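Local coordinates for serine-pyruvate aminotransferase (AgxT) (Sulfolobus solfataricus, PDB 3ZRP), which probably transfers the amino group of serine to pyruvate with pyridoxal 5'-phosphate as cofactor, and may also act on alanine and glyoxylate, at residues Gly286-Ile289 / Val290-Pro294; Gly328-Pro331 / Ala332-Tyr335; Arg270-Met273 / Val274-Ile278. All coordinates share one frame; numbering follows the deposited sequence. Where two conformers were deposited one is given.

Contact 1 of 3, residues Gly286-Ile289 / Val290-Pro294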
ATOM      1  N   GLY A 286     -16.811  34.242 -17.486  1.00 39.05           N
ATOM      2  CA  GLY A 286     -17.399  34.947 -16.344  1.00 40.48           C
ATOM      3  C   GLY A 286     -17.595  34.056 -15.130  1.00 41.12           C
ATOM      4  O   GLY A 286     -18.456  34.332 -14.302  1.00 38.85           O
ATOM      5  N   LEU A 287     -16.792  32.996 -15.017  1.00 39.58           N
ATOM      6  CA  LEU A 287     -16.825  32.113 -13.847  1.00 40.62           C
ATOM      7  C   LEU A 287     -15.785  32.530 -12.798  1.00 40.16           C
ATOM      8  O   LEU A 287     -14.681  32.984 -13.136  1.00 44.00           O
ATOM      9  CB  LEU A 287     -16.617  30.647 -14.258  1.00 40.52           C
ATOM     10  CG  LEU A 287     -17.706  29.998 -15.129  1.00 37.53           C
ATOM     11  CD1 LEU A 287     -17.195  28.708 -15.797  1.00 37.77           C
ATOM     12  CD2 LEU A 287     -18.972  29.748 -14.316  1.00 34.87           C
ATOM     13  N   GLU A 288     -16.165  32.372 -11.530  1.00 42.59           N
ATOM     14  CA  GLU A 288     -15.329  32.734 -10.385  1.00 40.88           C
ATOM     15  C   GLU A 288     -14.527  31.527  -9.880  1.00 35.85           C
ATOM     16  O   GLU A 288     -15.066  30.434  -9.745  1.00 37.17           O
ATOM     17  CB  GLU A 288     -16.212  33.265  -9.252  1.00 41.79           C
ATOM     18  CG  GLU A 288     -15.461  33.949  -8.110  1.00 50.88           C
ATOM     19  CD  GLU A 288     -16.389  34.429  -6.987  1.00 56.50           C
ATOM     20  OE1 GLU A 288     -17.615  34.531  -7.219  1.00 53.09           O
ATOM     21  OE2 GLU A 288     -15.887  34.715  -5.876  1.00 52.00           O
ATOM     22  N   ILE A 289     -13.246  31.757  -9.598  1.00 37.67           N
ATOM     23  CA  ILE A 289     -12.354  30.718  -9.066  1.00 35.11           C
ATOM     24  C   ILE A 289     -12.472  30.647  -7.526  1.00 39.13           C
ATOM     25  O   ILE A 289     -12.659  31.674  -6.860  1.00 35.98           O
ATOM     26  CB  ILE A 289     -10.911  30.969  -9.552  1.00 36.36           C
ATOM     27  CG1 ILE A 289     -10.848  30.808 -11.089  1.00 37.23           C
ATOM     28  CG2 ILE A 289      -9.917  30.031  -8.874  1.00 38.01           C
ATOM     29  CD1 ILE A 289      -9.517  31.253 -11.725  1.00 35.29           C
ATOM     30  N   VAL A 290     -12.390  29.441  -6.961  1.00 35.70           N
ATOM     31  CA  VAL A 290     -12.499  29.263  -5.500  1.00 32.46           C
ATOM     32  C   VAL A 290     -11.345  29.960  -4.752  1.00 32.81           C
ATOM     33  O   VAL A 290     -11.590  30.711  -3.797  1.00 38.55           O
ATOM     34  CB  VAL A 290     -12.576  27.771  -5.104  1.00 28.27           C
ATOM     35  CG1 VAL A 290     -12.352  27.584  -3.596  1.00 27.63           C
ATOM     36  CG2 VAL A 290     -13.924  27.215  -5.487  1.00 28.67           C
ATOM     37  N   ALA A 291     -10.106  29.719  -5.182  1.00 33.26           N
ATOM     38  CA  ALA A 291      -8.948  30.365  -4.588  1.00 33.27           C
ATOM     39  C   ALA A 291      -9.159  31.876  -4.523  1.00 41.41           C
ATOM     40  O   ALA A 291      -9.397  32.515  -5.553  1.00 39.81           O
ATOM     41  CB  ALA A 291      -7.682  30.050  -5.367  1.00 32.84           C
ATOM     42  N   ARG A 292      -9.056  32.436  -3.318  1.00 36.77           N
ATOM     43  CA  ARG A 292      -9.334  33.857  -3.091  1.00 37.22           C
ATOM     44  C   ARG A 292      -8.265  34.783  -3.627  1.00 37.59           C
ATOM     45  O   ARG A 292      -8.558  35.884  -4.084  1.00 45.18           O
ATOM     46  CB  ARG A 292      -9.567  34.142  -1.600  1.00 34.56           C
ATOM     47  CG  ARG A 292     -10.638  33.294  -0.935  1.00 37.86           C
ATOM     48  CD  ARG A 292     -12.078  33.663  -1.339  1.00 46.97           C
ATOM     49  NE  ARG A 292     -12.415  33.173  -2.676  1.00 45.10           N
ATOM     50  CZ  ARG A 292     -13.441  33.601  -3.410  1.00 48.88           C
ATOM     51  NH1 ARG A 292     -14.264  34.544  -2.951  1.00 45.00           N
ATOM     52  NH2 ARG A 292     -13.644  33.082  -4.616  1.00 40.87           N
ATOM     53  N   ARG A 293      -7.023  34.342  -3.558  1.00 41.92           N
ATOM     54  CA  ARG A 293      -5.878  35.175  -3.876  1.00 40.74           C
ATOM     55  C   ARG A 293      -5.121  34.650  -5.109  1.00 41.82           C
ATOM     56  O   ARG A 293      -4.552  33.549  -5.072  1.00 36.33           O
ATOM     57  CB  ARG A 293      -4.947  35.214  -2.663  1.00 47.99           C
ATOM     58  CG  ARG A 293      -5.536  35.816  -1.412  1.00 54.16           C
ATOM     59  CD  ARG A 293      -5.251  37.294  -1.338  1.00 62.32           C
ATOM     60  NE  ARG A 293      -5.750  37.857  -0.089  1.00 70.66           N
ATOM     61  CZ  ARG A 293      -5.047  38.637   0.727  1.00 68.64           C
ATOM     62  NH1 ARG A 293      -3.799  38.982   0.430  1.00 63.49           N
ATOM     63  NH2 ARG A 293      -5.605  39.082   1.841  1.00 67.60           N
ATOM     64  N   PRO A 294      -5.084  35.451  -6.201  1.00 42.27           N
ATOM     65  CA  PRO A 294      -4.529  35.020  -7.496  1.00 36.46           C
ATOM     66  C   PRO A 294      -3.091  34.525  -7.472  1.00 35.41           C
ATOM     67  O   PRO A 294      -2.735  33.639  -8.252  1.00 36.25           O
ATOM     68  CB  PRO A 294      -4.634  36.290  -8.367  1.00 38.21           C
ATOM     69  CG  PRO A 294      -5.763  37.035  -7.779  1.00 37.98           C
ATOM     70  CD  PRO A 294      -5.632  36.822  -6.287  1.00 37.18           C
TER
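E288 and R292 form a local salt bridge, four residues apart, in the loop that leads from helix 264-284 to strand 301-305. The carboxylate atom E288 OE2 is 3.0 Å from R292 NH2 and accepts a hydrogen bond from it. R292 NH1 gives E288 OE2 a second, weak bond at 3.3 Å. NH2 meets OE2 on its anti side, 32° out of the carboxylate plane. R292 NH2 also reaches I289 O at 2.8 Å, with the donor in the carbonyl plane. R292 NE donates to V290 O at 2.8 Å. The arginine chain bends at chi2 (-73°) and chi3 (76°), and this turns the guanidinium edge back toward the carbonyls of its own loop. E288 instead runs extended and meets it at about a right angle. On the apolar side, I289 CG2 lies 4.2 Å from A291 CB, and both side chains touch Y297. With an alanine here in place of R292, E288 OE2 is likely to lose its arginine mate, and the carbonyls of I289 and V290 these donors. The other carboxylate oxygen, E288 OE1, forms a salt bridge with K307. E288 also binds a calcium ion in a crystal structure of this protein, though none is bound to this chain. Two cationic partners would be expected to stabilise its ionised form.

Contact 2 of 3, residues Gly328-Pro331 / Ala332-Tyr335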
ATOM      1  N   GLY A 328     -16.632  19.284  -5.621  1.00 38.72           N
ATOM      2  CA  GLY A 328     -16.143  20.229  -4.626  1.00 41.48           C
ATOM      3  C   GLY A 328     -16.426  19.725  -3.226  1.00 44.65           C
ATOM      4  O   GLY A 328     -17.479  19.149  -2.980  1.00 46.42           O
ATOM      5  N   VAL A 329     -15.488  19.941  -2.308  1.00 45.06           N
ATOM      6  CA  VAL A 329     -15.602  19.391  -0.949  1.00 50.01           C
ATOM      7  C   VAL A 329     -15.222  20.415   0.118  1.00 51.74           C
ATOM      8  O   VAL A 329     -14.279  20.221   0.885  1.00 57.69           O
ATOM      9  CB  VAL A 329     -14.756  18.098  -0.780  1.00 51.64           C
ATOM     10  CG1 VAL A 329     -15.494  16.891  -1.360  1.00 53.47           C
ATOM     11  CG2 VAL A 329     -13.336  18.275  -1.415  1.00 54.20           C
ATOM     12  N   HIS A 330     -15.954  21.520   0.158  1.00 48.82           N
ATOM     13  CA  HIS A 330     -15.673  22.578   1.122  1.00 45.23           C
ATOM     14  C   HIS A 330     -16.997  23.239   1.441  1.00 47.95           C
ATOM     15  O   HIS A 330     -17.652  23.755   0.532  1.00 52.35           O
ATOM     16  CB  HIS A 330     -14.678  23.591   0.550  1.00 38.59           C
ATOM     17  CG  HIS A 330     -14.086  24.525   1.569  1.00 43.28           C
ATOM     18  ND1 HIS A 330     -14.854  25.309   2.402  1.00 35.71           N
ATOM     19  CD2 HIS A 330     -12.797  24.819   1.869  1.00 39.90           C
ATOM     20  CE1 HIS A 330     -14.069  26.041   3.171  1.00 39.22           C
ATOM     21  NE2 HIS A 330     -12.814  25.766   2.866  1.00 39.88           N
ATOM     22  N   PRO A 331     -17.396  23.224   2.726  1.00 49.56           N
ATOM     23  CA  PRO A 331     -18.727  23.696   3.120  1.00 50.13           C
ATOM     24  C   PRO A 331     -19.012  25.138   2.702  1.00 49.31           C
ATOM     25  O   PRO A 331     -20.175  25.503   2.532  1.00 58.05           O
ATOM     26  CB  PRO A 331     -18.714  23.575   4.652  1.00 52.32           C
ATOM     27  CG  PRO A 331     -17.264  23.532   5.036  1.00 50.35           C
ATOM     28  CD  PRO A 331     -16.577  22.840   3.893  1.00 47.96           C
ATOM     29  N   ALA A 332     -17.964  25.934   2.509  1.00 46.78           N
ATOM     30  CA  ALA A 332     -18.116  27.365   2.224  1.00 45.33           C
ATOM     31  C   ALA A 332     -18.385  27.706   0.754  1.00 47.31           C
ATOM     32  O   ALA A 332     -18.753  28.838   0.443  1.00 47.04           O
ATOM     33  CB  ALA A 332     -16.914  28.127   2.722  1.00 42.14           C
ATOM     34  N   PHE A 333     -18.203  26.734  -0.137  1.00 46.12           N
ATOM     35  CA  PHE A 333     -18.340  26.976  -1.579  1.00 40.99           C
ATOM     36  C   PHE A 333     -19.259  25.964  -2.252  1.00 42.53           C
ATOM     37  O   PHE A 333     -19.385  24.819  -1.799  1.00 40.95           O
ATOM     38  CB  PHE A 333     -16.972  26.926  -2.269  1.00 37.65           C
ATOM     39  CG  PHE A 333     -16.010  27.971  -1.816  1.00 35.36           C
ATOM     40  CD1 PHE A 333     -16.022  29.240  -2.386  1.00 37.78           C
ATOM     41  CD2 PHE A 333     -15.057  27.682  -0.844  1.00 38.62           C
ATOM     42  CE1 PHE A 333     -15.125  30.221  -1.974  1.00 35.54           C
ATOM     43  CE2 PHE A 333     -14.141  28.646  -0.417  1.00 34.51           C
ATOM     44  CZ  PHE A 333     -14.170  29.925  -0.991  1.00 36.25           C
ATOM     45  N   LYS A 334     -19.914  26.407  -3.325  1.00 41.85           N
ATOM     46  CA  LYS A 334     -20.646  25.521  -4.230  1.00 44.39           C
ATOM     47  C   LYS A 334     -19.832  25.499  -5.523  1.00 38.42           C
ATOM     48  O   LYS A 334     -19.735  26.512  -6.228  1.00 36.55           O
ATOM     49  CB  LYS A 334     -22.076  26.024  -4.470  1.00 50.12           C
ATOM     50  CG  LYS A 334     -22.979  25.045  -5.192  1.00 56.06           C
ATOM     51  CD  LYS A 334     -24.394  25.602  -5.294  1.00 64.05           C
ATOM     52  CE  LYS A 334     -25.211  24.898  -6.373  1.00 60.54           C
ATOM     53  NZ  LYS A 334     -26.220  25.802  -7.000  1.00 63.08           N
ATOM     54  N   TYR A 335     -19.212  24.357  -5.812  1.00 38.88           N
ATOM     55  CA  TYR A 335     -18.203  24.293  -6.865  1.00 34.20           C
ATOM     56  C   TYR A 335     -17.890  22.883  -7.353  1.00 34.54           C
ATOM     57  O   TYR A 335     -18.303  21.890  -6.740  1.00 35.16           O
ATOM     58  CB  TYR A 335     -16.905  24.996  -6.399  1.00 34.17           C
ATOM     59  CG  TYR A 335     -16.074  24.241  -5.354  1.00 32.22           C
ATOM     60  CD1 TYR A 335     -16.590  23.941  -4.103  1.00 31.59           C
ATOM     61  CD2 TYR A 335     -14.748  23.856  -5.634  1.00 33.55           C
ATOM     62  CE1 TYR A 335     -15.821  23.265  -3.129  1.00 33.65           C
ATOM     63  CE2 TYR A 335     -13.963  23.193  -4.677  1.00 33.60           C
ATOM     64  CZ  TYR A 335     -14.510  22.900  -3.430  1.00 35.96           C
ATOM     65  OH  TYR A 335     -13.762  22.224  -2.500  1.00 42.00           O
TER
HETATM   66  O   HOH W   1     -19.104  19.406  -6.406  1.00 59.26           O
HETATM   67  O   HOH W   2     -18.725  21.730  -1.578  1.00 46.93           O
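The backbone reverses through a type I beta turn from H330 to F333, and the end-to-end directions of 328-331 and 332-335 are 162° apart. This is the loop of a beta hairpin that joins strand 326-327 to strand 335-339. F333 N closes the turn with a hydrogen bond to H330 O at 3.1 Å. H330 also uses its side chain. H330 ND1 accepts a bond from A332 N at 3.2 Å, and the donor lies in the ring plane. This helps to set the rotation of the imidazole. One imidazole face then receives the edge of the F333 ring in a T-shaped stack, with the H330 and F333 centroids 5.4 Å apart and the planes at 75°. Both rings leave the backbone in a similar direction.

The Y335 ring lies between the two arms of the loop, against G328 and V329. Its CG sits between the backbone N and the carbonyl carbon (chi1 73°), which sends the ring across to the 328-331 side. G328 CA lies over one face of the Y335 ring, 3.5 Å from its centroid, as a CH-pi contact. The phenol oxygen Y335 OH accepts a bond from V329 N at 2.9 Å and is also hydrogen-bonded to S139 O. H330 and A332 touch P110 on the neighbouring loop. Beyond the tyrosine ring the two arms of the hairpin are bridged by a water, which accepts from G328 N at 2.6 Å and donates to Y335 O at 2.6 Å.

Contact 3 of 3, residues Arg270-Met273 / Val274-Ile278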
ATOM      1  N   ARG A 270       5.071  23.656 -18.573  1.00 31.60           N
ATOM      2  CA  ARG A 270       3.829  23.106 -19.175  1.00 27.96           C
ATOM      3  C   ARG A 270       2.629  23.217 -18.240  1.00 28.63           C
ATOM      4  O   ARG A 270       1.558  23.631 -18.684  1.00 30.05           O
ATOM      5  CB  ARG A 270       4.009  21.656 -19.680  1.00 27.99           C
ATOM      6  CG  ARG A 270       2.679  20.967 -20.132  1.00 28.58           C
ATOM      7  CD  ARG A 270       2.968  19.623 -20.842  1.00 28.02           C
ATOM      8  NE  ARG A 270       3.764  18.715 -20.007  1.00 28.41           N
ATOM      9  CZ  ARG A 270       3.265  17.970 -19.023  1.00 30.53           C
ATOM     10  NH1 ARG A 270       1.970  18.010 -18.739  1.00 30.38           N
ATOM     11  NH2 ARG A 270       4.063  17.188 -18.315  1.00 30.33           N
ATOM     12  N   HIS A 271       2.783  22.816 -16.969  1.00 26.66           N
ATOM     13  CA  HIS A 271       1.713  22.997 -15.985  1.00 26.92           C
ATOM     14  C   HIS A 271       1.316  24.469 -15.821  1.00 25.34           C
ATOM     15  O   HIS A 271       0.138  24.786 -15.766  1.00 28.39           O
ATOM     16  CB  HIS A 271       2.110  22.392 -14.612  1.00 27.58           C
ATOM     17  CG  HIS A 271       2.051  20.897 -14.587  1.00 26.95           C
ATOM     18  ND1 HIS A 271       3.086  20.109 -15.029  1.00 24.65           N
ATOM     19  CD2 HIS A 271       1.064  20.042 -14.213  1.00 28.99           C
ATOM     20  CE1 HIS A 271       2.755  18.831 -14.913  1.00 28.70           C
ATOM     21  NE2 HIS A 271       1.536  18.762 -14.408  1.00 25.77           N
ATOM     22  N   THR A 272       2.304  25.359 -15.748  1.00 28.96           N
ATOM     23  CA  THR A 272       2.013  26.803 -15.634  1.00 30.41           C
ATOM     24  C   THR A 272       1.184  27.293 -16.833  1.00 32.31           C
ATOM     25  O   THR A 272       0.182  27.992 -16.655  1.00 29.29           O
ATOM     26  CB  THR A 272       3.294  27.641 -15.531  1.00 32.23           C
ATOM     27  OG1 THR A 272       4.117  27.152 -14.463  1.00 31.34           O
ATOM     28  CG2 THR A 272       2.969  29.126 -15.294  1.00 36.16           C
ATOM     29  N   MET A 273       1.603  26.901 -18.048  1.00 33.05           N
ATOM     30  CA  MET A 273       0.932  27.319 -19.281  0.60 36.84           C
ATOM     31  C   MET A 273      -0.491  26.773 -19.352  1.00 35.13           C
ATOM     32  O   MET A 273      -1.450  27.521 -19.599  1.00 32.95           O
ATOM     33  CB  MET A 273       1.723  26.868 -20.511  0.60 41.86           C
ATOM     34  CG  MET A 273       1.003  27.159 -21.844  0.60 53.99           C
ATOM     35  SD  MET A 273       1.807  26.455 -23.295  0.60 73.15           S
ATOM     36  CE  MET A 273       3.365  27.362 -23.341  0.60 62.76           C
ATOM     37  N   VAL A 274      -0.630  25.463 -19.132  1.00 31.41           N
ATOM     38  CA  VAL A 274      -1.932  24.825 -19.202  1.00 27.44           C
ATOM     39  C   VAL A 274      -2.882  25.421 -18.154  1.00 30.23           C
ATOM     40  O   VAL A 274      -4.035  25.721 -18.460  1.00 25.21           O
ATOM     41  CB  VAL A 274      -1.851  23.264 -19.044  1.00 29.63           C
ATOM     42  CG1 VAL A 274      -3.248  22.660 -18.797  1.00 24.71           C
ATOM     43  CG2 VAL A 274      -1.191  22.630 -20.260  1.00 31.95           C
ATOM     44  N   ALA A 275      -2.410  25.566 -16.918  1.00 27.92           N
ATOM     45  CA  ALA A 275      -3.265  26.121 -15.850  1.00 30.80           C
ATOM     46  C   ALA A 275      -3.705  27.572 -16.136  1.00 25.79           C
ATOM     47  O   ALA A 275      -4.876  27.893 -15.984  1.00 27.90           O
ATOM     48  CB  ALA A 275      -2.568  26.013 -14.477  1.00 28.06           C
ATOM     49  N   SER A 276      -2.758  28.421 -16.554  1.00 30.55           N
ATOM     50  CA  SER A 276      -3.065  29.809 -16.902  0.60 30.51           C
ATOM     51  C   SER A 276      -4.079  29.862 -18.048  1.00 29.62           C
ATOM     52  O   SER A 276      -4.989  30.698 -18.042  1.00 34.46           O
ATOM     53  CB  SER A 276      -1.796  30.574 -17.302  0.60 28.26           C
ATOM     54  OG  SER A 276      -0.858  30.663 -16.255  0.60 29.84           O
ATOM     55  N   ALA A 277      -3.929  28.958 -19.023  1.00 31.72           N
ATOM     56  CA  ALA A 277      -4.855  28.883 -20.166  1.00 27.64           C
ATOM     57  C   ALA A 277      -6.259  28.524 -19.728  1.00 27.68           C
ATOM     58  O   ALA A 277      -7.214  29.164 -20.168  1.00 30.77           O
ATOM     59  CB  ALA A 277      -4.364  27.896 -21.275  1.00 26.86           C
ATOM     60  N   ILE A 278      -6.394  27.513 -18.859  1.00 28.73           N
ATOM     61  CA  ILE A 278      -7.709  27.100 -18.355  1.00 25.64           C
ATOM     62  C   ILE A 278      -8.338  28.236 -17.550  1.00 29.29           C
ATOM     63  O   ILE A 278      -9.532  28.519 -17.692  1.00 27.27           O
ATOM     64  CB  ILE A 278      -7.642  25.777 -17.484  1.00 29.08           C
ATOM     65  CG1 ILE A 278      -7.410  24.554 -18.387  1.00 29.14           C
ATOM     66  CG2 ILE A 278      -8.922  25.576 -16.648  1.00 29.68           C
ATOM     67  CD1 ILE A 278      -6.895  23.308 -17.666  1.00 26.72           C
TER
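V274 lies against R270, one turn earlier on helix 264-284. V274 N donates to R270 O at 2.9 Å in a regular alpha-helical bond. Its methyl CG2 sits beside the backbone N, anti to the carbonyl carbon, while CG1 is anti to N (chi1 167°). That rotamer brings V274 CG2 within 3.3 Å of R270 O. V274 CG2 is also 4.2 Å from R270 CG, so the valine touches both the carbonyl and the aliphatic start of the arginine. The next residues repeat the pattern. A275 N bonds to H271 O, and A277 N bonds to M273 O. A275 CB lies 3.2 Å from H271 O, and A277 CB is 3.4 Å from M273 O.

T272 O takes two donors from one residue. S276 N reaches T272 O at 3.0 Å, and S276 OG reaches it at 2.9 Å. They approach from opposite faces of the carbonyl plane. The serine is deposited in two conformers, so the hydroxyl bond belongs to the one described here.

Further out, the polar ends find their partners. R270 forms a salt bridge with E262 and donates to the carbonyls of G342 and V344. H271 ND1 bonds to R267 O one turn back on its own helix, and H271 NE2 bonds to G342 N in the loop before helix 346-363. A277 packs on helix 372-381, and V274 and I278 on helix 346-363.

The chemistry therefore divides round the helix. Apolar side chains meet the neighbouring helices. In the conformer described, the serine hydroxyl gives T272 O a second donor. The guanidinium of R270 and the imidazole of H271 tie the start of this segment to residues 342-344.

Overall arrangement
All three contacts are local and lie in series along the chain, contact 3 first. Contact 1 is buried, contact 2 is on the surface and contact 3 is partly buried within a helix. Contacts 1 and 2 touch: V290 packs on Y335 and F333, and the R292 guanidinium lies near the F333 ring. The loop after helix 264-284 thus rests on the hairpin loop. Contact 3 sits on that same helix but touches neither of the others. Charge dominates contact 1. Aromatic rings and water shape contact 2, where the side chain of V329 is about 9 Å from the bound pyridoxal 5'-phosphate. Contact 3 relies on regular helical hydrogen bonds and small apolar groups.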